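Local coordinates for protein ribonucleoside-diphosphate reductase (Pseudomonas aeruginosa, PDB 5IM3) that binds dATP as an allosteric effector and probably catalyses the reduction of ribonucleoside diphosphates to deoxyribonucleotides for DNA synthesis, at residues I662-Y676 / I775-T788. Numbering follows the deposited sequence.
Sequences IMGFQDALYLQHIPY and IANITGVSQSIEPT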
loop_
_atom_site.group_PDB
_atom_site.type_symbol
_atom_site.label_atom_id
_atom_site.label_comp_id
_atom_site.label_asym_id
_atom_site.label_seq_id
_atom_site.Cartn_x
_atom_site.Cartn_y
_atom_site.Cartn_z
ATOM N N ILE A 662 -1.659 -15.894 -43.221
ATOM C CA ILE A 662 -0.447 -15.214 -43.660
ATOM C C ILE A 662 0.578 -15.222 -42.535
ATOM O O ILE A 662 0.246 -15.367 -41.354
ATOM C CB ILE A 662 -0.724 -13.760 -44.104
ATOM C CG1 ILE A 662 -1.414 -12.979 -42.978
ATOM C CG2 ILE A 662 -1.570 -13.746 -45.372
ATOM C CD1 ILE A 662 -1.498 -11.483 -43.227
ATOM N N MET A 663 1.842 -15.051 -42.920
ATOM C CA MET A 663 2.926 -14.863 -41.967
ATOM C C MET A 663 4.014 -14.028 -42.624
ATOM O O MET A 663 4.019 -13.816 -43.840
ATOM C CB MET A 663 3.481 -16.204 -41.461
ATOM C CG MET A 663 3.951 -17.157 -42.546
ATOM S SD MET A 663 4.690 -18.651 -41.848
ATOM C CE MET A 663 5.078 -19.565 -43.334
ATOM N N GLY A 664 4.939 -13.546 -41.796
ATOM C CA GLY A 664 5.964 -12.638 -42.268
ATOM C C GLY A 664 5.487 -11.221 -42.485
ATOM O O GLY A 664 6.132 -10.469 -43.221
ATOM N N PHE A 665 4.376 -10.830 -41.857
ATOM C CA PHE A 665 3.827 -9.494 -42.075
ATOM C C PHE A 665 4.787 -8.421 -41.579
ATOM O O PHE A 665 5.082 -7.456 -42.292
ATOM C CB PHE A 665 2.472 -9.364 -41.380
ATOM C CG PHE A 665 1.779 -8.058 -41.647
ATOM C CD1 PHE A 665 0.986 -7.895 -42.771
ATOM C CD2 PHE A 665 1.928 -6.989 -40.778
ATOM C CE1 PHE A 665 0.351 -6.695 -43.021
ATOM C CE2 PHE A 665 1.297 -5.785 -41.024
ATOM C CZ PHE A 665 0.506 -5.641 -42.147
ATOM N N GLN A 666 5.283 -8.570 -40.350
ATOM C CA GLN A 666 6.222 -7.591 -39.813
ATOM C C GLN A 666 7.468 -7.503 -40.683
ATOM O O GLN A 666 7.958 -6.406 -40.971
ATOM C CB GLN A 666 6.585 -7.956 -38.371
ATOM C CG GLN A 666 7.721 -7.139 -37.760
ATOM C CD GLN A 666 7.334 -5.700 -37.475
ATOM O OE1 GLN A 666 7.026 -5.345 -36.339
ATOM N NE2 GLN A 666 7.352 -4.866 -38.505
ATOM N N ASP A 667 7.987 -8.651 -41.124
ATOM C CA ASP A 667 9.152 -8.648 -42.000
ATOM C C ASP A 667 8.827 -8.033 -43.357
ATOM O O ASP A 667 9.688 -7.391 -43.967
ATOM C CB ASP A 667 9.681 -10.071 -42.167
ATOM C CG ASP A 667 10.300 -10.616 -40.892
ATOM O OD1 ASP A 667 10.273 -9.905 -39.864
ATOM O OD2 ASP A 667 10.804 -11.759 -40.912
ATOM N N ALA A 668 7.597 -8.210 -43.841
ATOM C CA ALA A 668 7.202 -7.554 -45.082
ATOM C C ALA A 668 7.174 -6.040 -44.918
ATOM O O ALA A 668 7.496 -5.304 -45.856
ATOM C CB ALA A 668 5.839 -8.071 -45.543
ATOM N N LEU A 669 6.780 -5.555 -43.734
ATOM C CA LEU A 669 6.839 -4.122 -43.463
ATOM C C LEU A 669 8.275 -3.614 -43.519
ATOM O O LEU A 669 8.543 -2.551 -44.091
ATOM C CB LEU A 669 6.224 -3.815 -42.094
ATOM C CG LEU A 669 4.715 -3.985 -41.920
ATOM C CD1 LEU A 669 4.336 -3.762 -40.464
ATOM C CD2 LEU A 669 3.939 -3.038 -42.816
ATOM N N TYR A 670 9.212 -4.357 -42.924
ATOM C CA TYR A 670 10.616 -3.963 -42.975
ATOM C C TYR A 670 11.075 -3.756 -44.412
ATOM O O TYR A 670 11.732 -2.758 -44.731
ATOM C CB TYR A 670 11.489 -5.021 -42.294
ATOM C CG TYR A 670 11.306 -5.158 -40.794
ATOM C CD1 TYR A 670 10.905 -4.080 -40.012
ATOM C CD2 TYR A 670 11.549 -6.370 -40.160
ATOM C CE1 TYR A 670 10.746 -4.209 -38.643
ATOM C CE2 TYR A 670 11.390 -6.510 -38.794
ATOM C CZ TYR A 670 10.990 -5.426 -38.039
ATOM O OH TYR A 670 10.836 -5.562 -36.679
ATOM N N LEU A 671 10.744 -4.700 -45.297
ATOM C CA LEU A 671 11.205 -4.615 -46.679
ATOM C C LEU A 671 10.661 -3.392 -47.397
ATOM O O LEU A 671 11.255 -2.954 -48.387
ATOM C CB LEU A 671 10.811 -5.881 -47.441
ATOM C CG LEU A 671 11.507 -7.168 -46.996
ATOM C CD1 LEU A 671 10.998 -8.358 -47.794
ATOM C CD2 LEU A 671 13.020 -7.042 -47.137
ATOM N N GLN A 672 9.545 -2.839 -46.933
ATOM C CA GLN A 672 9.003 -1.602 -47.469
ATOM C C GLN A 672 9.390 -0.391 -46.630
ATOM O O GLN A 672 9.032 0.736 -46.983
ATOM C CB GLN A 672 7.477 -1.705 -47.572
ATOM C CG GLN A 672 6.998 -2.914 -48.371
ATOM C CD GLN A 672 5.496 -3.089 -48.320
ATOM O OE1 GLN A 672 4.762 -2.464 -49.084
ATOM N NE2 GLN A 672 5.028 -3.946 -47.416
ATOM N N HIS A 673 10.127 -0.601 -45.536
ATOM C CA HIS A 673 10.511 0.472 -44.620
ATOM C C HIS A 673 9.283 1.196 -44.076
ATOM O O HIS A 673 9.279 2.418 -43.911
ATOM C CB HIS A 673 11.472 1.453 -45.293
ATOM C CG HIS A 673 12.774 0.832 -45.696
ATOM N ND1 HIS A 673 12.959 0.221 -46.916
ATOM C CD2 HIS A 673 13.950 0.718 -45.034
ATOM C CE1 HIS A 673 14.196 -0.237 -46.993
ATOM N NE2 HIS A 673 14.818 0.051 -45.863
ATOM N N ILE A 674 8.235 0.433 -43.796
ATOM C CA ILE A 674 7.007 0.956 -43.204
ATOM C C ILE A 674 7.026 0.614 -41.718
ATOM O O ILE A 674 7.104 -0.576 -41.374
ATOM C CB ILE A 674 5.754 0.373 -43.874
ATOM C CG1 ILE A 674 5.744 0.684 -45.373
ATOM C CG2 ILE A 674 4.499 0.928 -43.203
ATOM C CD1 ILE A 674 4.571 0.055 -46.114
ATOM N N PRO A 675 6.964 1.595 -40.818
ATOM C CA PRO A 675 6.802 1.262 -39.399
ATOM C C PRO A 675 5.397 0.757 -39.132
ATOM O O PRO A 675 4.427 1.215 -39.743
ATOM C CB PRO A 675 7.073 2.592 -38.685
ATOM C CG PRO A 675 6.750 3.635 -39.695
ATOM C CD PRO A 675 7.109 3.047 -41.031
ATOM N N TYR A 676 5.290 -0.206 -38.216
ATOM C CA TYR A 676 3.980 -0.777 -37.932
ATOM C C TYR A 676 3.018 0.286 -37.418
ATOM O O TYR A 676 1.816 0.220 -37.696
ATOM C CB TYR A 676 4.109 -1.923 -36.925
ATOM C CG TYR A 676 3.108 -3.044 -37.139
ATOM C CD1 TYR A 676 1.867 -2.800 -37.713
ATOM C CD2 TYR A 676 3.410 -4.350 -36.773
ATOM C CE1 TYR A 676 0.955 -3.820 -37.913
ATOM C CE2 TYR A 676 2.504 -5.378 -36.967
ATOM C CZ TYR A 676 1.277 -5.106 -37.538
ATOM O OH TYR A 676 0.366 -6.116 -37.737
ATOM N N ILE A 775 5.960 -22.867 -38.093
ATOM C CA ILE A 775 6.173 -22.754 -39.533
ATOM C C ILE A 775 6.816 -21.425 -39.918
ATOM O O ILE A 775 7.458 -21.337 -40.970
ATOM C CB ILE A 775 4.852 -22.966 -40.303
ATOM C CG1 ILE A 775 3.809 -21.917 -39.916
ATOM C CG2 ILE A 775 4.319 -24.375 -40.052
ATOM C CD1 ILE A 775 2.509 -22.040 -40.698
ATOM N N ALA A 776 6.659 -20.382 -39.102
ATOM C CA ALA A 776 7.429 -19.162 -39.320
ATOM C C ALA A 776 8.904 -19.391 -39.016
ATOM O O ALA A 776 9.778 -18.908 -39.744
ATOM C CB ALA A 776 6.871 -18.023 -38.464
ATOM N N ASN A 777 9.199 -20.135 -37.947
ATOM C CA ASN A 777 10.581 -20.502 -37.655
ATOM C C ASN A 777 11.162 -21.383 -38.753
ATOM O O ASN A 777 12.344 -21.261 -39.095
ATOM C CB ASN A 777 10.662 -21.221 -36.308
ATOM C CG ASN A 777 10.418 -20.296 -35.136
ATOM O OD1 ASN A 777 9.995 -19.151 -35.306
ATOM N ND2 ASN A 777 10.683 -20.787 -33.933
ATOM N N ILE A 778 10.352 -22.290 -39.306
ATOM C CA ILE A 778 10.840 -23.154 -40.377
ATOM C C ILE A 778 11.219 -22.319 -41.593
ATOM O O ILE A 778 12.252 -22.553 -42.228
ATOM C CB ILE A 778 9.790 -24.224 -40.727
ATOM C CG1 ILE A 778 9.595 -25.181 -39.546
ATOM C CG2 ILE A 778 10.206 -25.006 -41.974
ATOM C CD1 ILE A 778 8.432 -26.134 -39.713
ATOM N N THR A 779 10.395 -21.331 -41.932
ATOM C CA THR A 779 10.617 -20.495 -43.102
ATOM C C THR A 779 11.457 -19.258 -42.805
ATOM O O THR A 779 11.863 -18.567 -43.744
ATOM C CB THR A 779 9.274 -20.063 -43.703
ATOM O OG1 THR A 779 8.511 -19.361 -42.716
ATOM C CG2 THR A 779 8.488 -21.280 -44.188
ATOM N N GLY A 780 11.716 -18.960 -41.536
ATOM C CA GLY A 780 12.605 -17.870 -41.173
ATOM C C GLY A 780 11.998 -16.487 -41.251
ATOM O O GLY A 780 12.700 -15.527 -41.594
ATOM N N VAL A 781 10.712 -16.347 -40.923
ATOM C CA VAL A 781 10.008 -15.075 -41.018
ATOM C C VAL A 781 9.328 -14.782 -39.684
ATOM O O VAL A 781 9.354 -15.591 -38.757
ATOM C CB VAL A 781 8.979 -15.067 -42.170
ATOM C CG1 VAL A 781 9.682 -15.284 -43.513
ATOM C CG2 VAL A 781 7.902 -16.129 -41.943
ATOM N N SER A 782 8.721 -13.602 -39.598
ATOM C CA SER A 782 8.031 -13.191 -38.384
ATOM C C SER A 782 6.697 -13.923 -38.241
ATOM O O SER A 782 6.148 -14.469 -39.201
ATOM C CB SER A 782 7.803 -11.678 -38.378
ATOM O OG SER A 782 7.109 -11.256 -39.541
ATOM N N GLN A 783 6.171 -13.915 -37.017
ATOM C CA GLN A 783 4.952 -14.652 -36.704
ATOM C C GLN A 783 3.724 -13.943 -37.264
ATOM O O GLN A 783 3.489 -12.769 -36.966
ATOM C CB GLN A 783 4.809 -14.813 -35.191
ATOM C CG GLN A 783 6.036 -15.372 -34.493
ATOM C CD GLN A 783 6.277 -16.828 -34.817
ATOM O OE1 GLN A 783 5.466 -17.470 -35.485
ATOM N NE2 GLN A 783 7.395 -17.364 -34.338
ATOM N N SER A 784 2.940 -14.670 -38.065
ATOM C CA SER A 784 1.654 -14.221 -38.602
ATOM C C SER A 784 1.581 -12.709 -38.800
ATOM O O SER A 784 2.201 -12.175 -39.725
ATOM C CB SER A 784 0.515 -14.699 -37.696
ATOM O OG SER A 784 0.703 -14.269 -36.363
ATOM N N ILE A 785 0.816 -12.015 -37.955
ATOM C CA ILE A 785 0.657 -10.568 -38.020
ATOM C C ILE A 785 1.281 -9.888 -36.811
ATOM O O ILE A 785 1.040 -8.698 -36.579
ATOM C CB ILE A 785 -0.824 -10.174 -38.160
ATOM C CG1 ILE A 785 -1.670 -10.885 -37.095
ATOM C CG2 ILE A 785 -1.329 -10.494 -39.556
ATOM C CD1 ILE A 785 -3.140 -10.516 -37.117
ATOM N N GLU A 786 2.080 -10.613 -36.035
ATOM C CA GLU A 786 2.612 -10.070 -34.797
ATOM C C GLU A 786 3.677 -9.014 -35.089
ATOM O O GLU A 786 4.518 -9.207 -35.974
ATOM C CB GLU A 786 3.226 -11.182 -33.946
ATOM C CG GLU A 786 2.244 -12.261 -33.505
ATOM C CD GLU A 786 1.423 -11.846 -32.300
ATOM O OE1 GLU A 786 1.885 -10.971 -31.539
ATOM O OE2 GLU A 786 0.313 -12.394 -32.117
ATOM N N PRO A 787 3.676 -7.897 -34.368
ATOM C CA PRO A 787 4.867 -7.047 -34.354
ATOM C C PRO A 787 5.994 -7.756 -33.626
ATOM O O PRO A 787 5.764 -8.589 -32.748
ATOM C CB PRO A 787 4.407 -5.795 -33.600
ATOM C CG PRO A 787 3.302 -6.284 -32.721
ATOM C CD PRO A 787 2.607 -7.356 -33.509
ATOM N N THR A 788 7.224 -7.438 -34.014
ATOM C CA THR A 788 8.384 -8.026 -33.358
ATOM C C THR A 788 8.280 -7.843 -31.851
ATOM O O THR A 788 8.124 -6.721 -31.362
ATOM C CB THR A 788 9.667 -7.378 -33.887
ATOM O OG1 THR A 788 9.734 -7.544 -35.308
ATOM C CG2 THR A 788 10.904 -8.005 -33.246
HETATM O O HOH W 1 4.631 -10.702 -38.269
#
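Met-663 lays its thioether against the last turn of helix 773-779. Its chain is extended beyond CG, which brings SD to 3.8 Å from Ala-776 CA. CE meets Thr-779 OG1 tip to tip at 3.5 Å. Val-781 crosses this chain at about a right angle, and its CB packs 3.9 Å from Gly-664 CA. Met-663, Ala-776, Thr-779 and Gly-664 are buried here. The open side is at exposed Gly-780, with Val-781 and Ser-782 partly exposed. Gly-664 N donates to Ser-782 O from above the carbonyl plane, 39° out of it. In the ten-stranded alpha-beta barrel, this is where strand 659-663 ends and helix 665-672 begins, with Gly-664 as N-cap. The loop after helix 773-779 lies against that helix start. Ser-782 OG accepts from Asp-667 N and also bonds a water. That water accepts from Gln-666 N. Gln-666 bends at chi2 (71°), and OE1 takes the N-H of partly exposed Thr-788 on an in-plane lone pair. Thr-788 OG1 donates to Tyr-670 OH at 2.6 Å, near the plane of the ring. Tyr-676 OH donates to Ile-785 O at 2.9 Å, while its CD2 touches Pro-787 CB at 3.6 Å.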